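Putative ubiquinone biosynthesis protein (Nostoc punctiforme, PDB 3MSQ) probably takes part in the biosynthesis of ubiquinone or a related quinone, as a member of the Coq4 family. Local coordinates at residues Y8-Y17 and F39-Q50. Numbering follows the deposited sequence.
Sequences YNNDKGLLAY and FEDALDQTQMAQ
The start of the N-terminal helix 11-23 packs against the turn that joins helix 32-42 to helix 47-56, with Asn10 and Thr46 the closest pair by CA. Asn10 OD1 reaches across to the first turn of helix 47-56 and accepts from Gln47 N at 3.1 Å. The bond is nearly straight (170°) and lies in the carbonyl plane. Tyr8 lays one ring face over Gln47 CA, a CH-pi contact 3.8 Å from the ring centroid. CG of Tyr8 stands beside its own backbone N (chi1 -55°), and the phenol extends past Gln47 to Gln50, whose CG lies 3.4 Å from Tyr8 OH. A weak bond from Asn9 N to Gln45 O ties the backbones together. Asn9 OD1 caps the helix by accepting from Lys12 N, which lies above the carbonyl plane; its ND2 bonds to Asp11 of the third subunit.

The turn is type I, from Leu43 to Thr46. Leu43 O accepts from both Thr46 N and Thr46 OG1. Gln45 CG lies between its own backbone N and carbonyl carbon (chi1 65°). Beyond it the chain runs extended, across Lys12 at about a right angle, and NE2 donates to Ala42 O at 2.7 Å, on a lone pair. NE2 also bonds to Gln26 OE1 of the fourth subunit. The same amide lies against Lys12, with OE1 3.3 Å from Lys12 CD. With an alanine here, Ala42 O would probably lose this donor and the CB to CD part of Lys12 one of its covers. Thr46 CG2 sits 3.9 Å from Gly13 CA.

Further along, Ala16 CB meets Ala42 CB at 3.4 Å. The Phe39 ring fits beside Ala16 and Tyr17, its CZ at the edge of the Tyr17 ring.

Lys12 pairs with Asp11 of the third subunit, and Tyr17 OH bonds to Tyr17 OH of the second. Phe39 also stacks on Phe20 and touches helix 156-172, while Asp41 and Asp44 form salt bridges to Lys119 of helix 114-133.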
# COMPACT_ATOMS: atom_id res chain seq x y z
N TYR A 8 17.26 13.15 -1.82
CA TYR A 8 16.13 12.60 -2.61
C TYR A 8 15.11 11.88 -1.74
O TYR A 8 15.50 11.14 -0.84
CB TYR A 8 16.65 11.56 -3.62
CG TYR A 8 17.74 12.05 -4.55
CD1 TYR A 8 17.43 12.79 -5.69
CD2 TYR A 8 19.07 11.73 -4.32
CE1 TYR A 8 18.42 13.22 -6.57
CE2 TYR A 8 20.07 12.15 -5.19
CZ TYR A 8 19.75 12.89 -6.32
OH TYR A 8 20.73 13.29 -7.19
N ASN A 9 13.80 11.99 -2.07
CA ASN A 9 12.77 11.25 -1.33
C ASN A 9 12.33 10.01 -2.10
O ASN A 9 11.42 10.08 -2.92
CB ASN A 9 11.58 12.11 -0.89
CG ASN A 9 10.74 11.49 0.22
OD1 ASN A 9 10.52 10.28 0.28
ND2 ASN A 9 10.24 12.31 1.13
N ASN A 10 13.01 8.89 -1.84
CA ASN A 10 12.74 7.60 -2.49
C ASN A 10 11.48 6.95 -1.95
O ASN A 10 10.78 6.31 -2.71
CB ASN A 10 13.94 6.66 -2.38
CG ASN A 10 15.19 7.21 -3.03
OD1 ASN A 10 15.20 7.59 -4.20
ND2 ASN A 10 16.28 7.21 -2.29
N ASP A 11 11.18 7.14 -0.65
CA ASP A 11 9.98 6.59 -0.00
C ASP A 11 8.70 7.05 -0.69
O ASP A 11 7.75 6.28 -0.79
CB ASP A 11 9.94 6.91 1.49
CG ASP A 11 11.08 6.26 2.27
OD1 ASP A 11 11.19 5.01 2.22
OD2 ASP A 11 11.87 7.01 2.91
N LYS A 12 8.70 8.29 -1.22
CA LYS A 12 7.57 8.84 -1.97
C LYS A 12 7.42 8.15 -3.34
O LYS A 12 6.30 8.04 -3.86
CB LYS A 12 7.65 10.36 -2.07
CG LYS A 12 7.29 11.05 -0.75
CD LYS A 12 6.95 12.52 -0.94
CE LYS A 12 6.88 13.26 0.37
NZ LYS A 12 5.73 12.86 1.22
N GLY A 13 8.52 7.63 -3.87
CA GLY A 13 8.52 6.84 -5.09
C GLY A 13 7.80 5.53 -4.84
O GLY A 13 6.94 5.14 -5.64
N LEU A 14 8.10 4.88 -3.71
CA LEU A 14 7.45 3.63 -3.30
C LEU A 14 5.95 3.85 -3.05
O LEU A 14 5.13 3.02 -3.45
CB LEU A 14 8.11 3.00 -2.06
CG LEU A 14 7.55 1.65 -1.60
CD1 LEU A 14 7.55 0.66 -2.71
CD2 LEU A 14 8.28 1.12 -0.37
N LEU A 15 5.59 4.98 -2.42
CA LEU A 15 4.21 5.34 -2.17
C LEU A 15 3.45 5.53 -3.48
O LEU A 15 2.30 5.10 -3.60
CB LEU A 15 4.12 6.61 -1.29
CG LEU A 15 4.43 6.40 0.21
CD1 LEU A 15 4.67 7.70 0.90
CD2 LEU A 15 3.31 5.64 0.92
N ALA A 16 4.13 6.11 -4.49
CA ALA A 16 3.57 6.35 -5.83
C ALA A 16 3.29 5.03 -6.57
O ALA A 16 2.29 4.93 -7.29
CB ALA A 16 4.52 7.21 -6.63
N TYR A 17 4.19 4.03 -6.38
CA TYR A 17 4.09 2.71 -6.99
C TYR A 17 2.94 1.94 -6.35
O TYR A 17 2.15 1.32 -7.07
CB TYR A 17 5.44 1.98 -6.86
CG TYR A 17 5.49 0.58 -7.40
CD1 TYR A 17 5.33 0.32 -8.76
CD2 TYR A 17 5.79 -0.50 -6.57
CE1 TYR A 17 5.39 -0.98 -9.27
CE2 TYR A 17 5.86 -1.80 -7.07
CZ TYR A 17 5.65 -2.04 -8.42
OH TYR A 17 5.71 -3.33 -8.89
N PHE A 39 2.05 9.20 -11.78
CA PHE A 39 3.08 8.29 -11.28
C PHE A 39 4.48 8.75 -11.72
O PHE A 39 5.38 8.89 -10.88
CB PHE A 39 2.80 6.85 -11.76
CG PHE A 39 3.74 5.76 -11.27
CD1 PHE A 39 4.49 5.93 -10.10
CD2 PHE A 39 3.83 4.55 -11.93
CE1 PHE A 39 5.35 4.93 -9.66
CE2 PHE A 39 4.69 3.56 -11.49
CZ PHE A 39 5.44 3.75 -10.35
N GLU A 40 4.63 9.01 -13.04
CA GLU A 40 5.84 9.50 -13.69
C GLU A 40 6.37 10.71 -12.94
O GLU A 40 7.56 10.78 -12.65
CB GLU A 40 5.48 9.91 -15.12
CG GLU A 40 6.25 9.19 -16.20
CD GLU A 40 6.18 9.92 -17.52
OE1 GLU A 40 5.16 9.79 -18.24
OE2 GLU A 40 7.14 10.66 -17.81
N ASP A 41 5.47 11.66 -12.62
CA ASP A 41 5.73 12.90 -11.88
C ASP A 41 6.27 12.63 -10.47
O ASP A 41 7.20 13.31 -10.01
CB ASP A 41 4.45 13.77 -11.81
CG ASP A 41 3.93 14.36 -13.12
OD1 ASP A 41 4.61 14.20 -14.17
OD2 ASP A 41 2.83 14.96 -13.11
N ALA A 42 5.70 11.63 -9.79
CA ALA A 42 6.09 11.25 -8.43
C ALA A 42 7.50 10.64 -8.38
O ALA A 42 8.12 10.63 -7.32
CB ALA A 42 5.08 10.31 -7.85
N LEU A 43 8.01 10.15 -9.53
CA LEU A 43 9.33 9.55 -9.59
C LEU A 43 10.43 10.59 -9.81
O LEU A 43 11.60 10.27 -9.62
CB LEU A 43 9.40 8.45 -10.66
CG LEU A 43 8.44 7.29 -10.56
CD1 LEU A 43 8.43 6.50 -11.85
CD2 LEU A 43 8.76 6.39 -9.36
N ASP A 44 10.06 11.82 -10.17
CA ASP A 44 11.03 12.91 -10.41
C ASP A 44 11.88 13.27 -9.19
O ASP A 44 13.01 13.76 -9.32
CB ASP A 44 10.30 14.17 -10.90
CG ASP A 44 9.56 14.06 -12.23
OD1 ASP A 44 9.78 13.05 -12.98
OD2 ASP A 44 8.79 15.00 -12.54
N GLN A 45 11.32 13.04 -7.99
CA GLN A 45 11.95 13.33 -6.70
C GLN A 45 12.96 12.25 -6.26
O GLN A 45 13.74 12.49 -5.34
CB GLN A 45 10.86 13.53 -5.63
CG GLN A 45 10.01 12.27 -5.33
CD GLN A 45 8.73 12.58 -4.60
OE1 GLN A 45 8.69 13.34 -3.63
NE2 GLN A 45 7.64 11.95 -5.02
N THR A 46 12.91 11.06 -6.90
CA THR A 46 13.79 9.93 -6.59
C THR A 46 15.23 10.12 -7.11
O THR A 46 15.47 10.97 -7.97
CB THR A 46 13.20 8.60 -7.10
OG1 THR A 46 13.27 8.61 -8.52
CG2 THR A 46 11.76 8.37 -6.65
N GLN A 47 16.15 9.31 -6.61
CA GLN A 47 17.55 9.29 -7.01
C GLN A 47 17.72 8.70 -8.43
O GLN A 47 18.60 9.15 -9.16
CB GLN A 47 18.36 8.48 -6.00
CG GLN A 47 19.86 8.66 -6.17
CD GLN A 47 20.67 7.71 -5.35
OE1 GLN A 47 20.27 7.27 -4.27
NE2 GLN A 47 21.87 7.42 -5.82
N MSE A 48 16.90 7.70 -8.79
CA MSE A 48 16.92 7.04 -10.10
C MSE A 48 16.61 8.04 -11.21
O MSE A 48 17.17 7.91 -12.29
CB MSE A 48 15.97 5.81 -10.14
CG MSE A 48 15.75 5.17 -11.55
SE MSE A 48 16.83 3.58 -12.09
CE MSE A 48 16.31 3.39 -13.97
N ALA A 49 15.78 9.06 -10.92
CA ALA A 49 15.43 10.12 -11.88
C ALA A 49 16.71 10.85 -12.31
O ALA A 49 17.00 10.92 -13.51
CB ALA A 49 14.42 11.09 -11.27
N GLN A 50 17.51 11.31 -11.34
CA GLN A 50 18.76 12.01 -11.58
C GLN A 50 19.83 11.13 -12.23
O GLN A 50 20.54 11.58 -13.13
CB GLN A 50 19.27 12.65 -10.29
CG GLN A 50 20.39 13.68 -10.50
CD GLN A 50 20.02 14.74 -11.52
OE1 GLN A 50 19.05 15.49 -11.36
NE2 GLN A 50 20.75 14.80 -12.63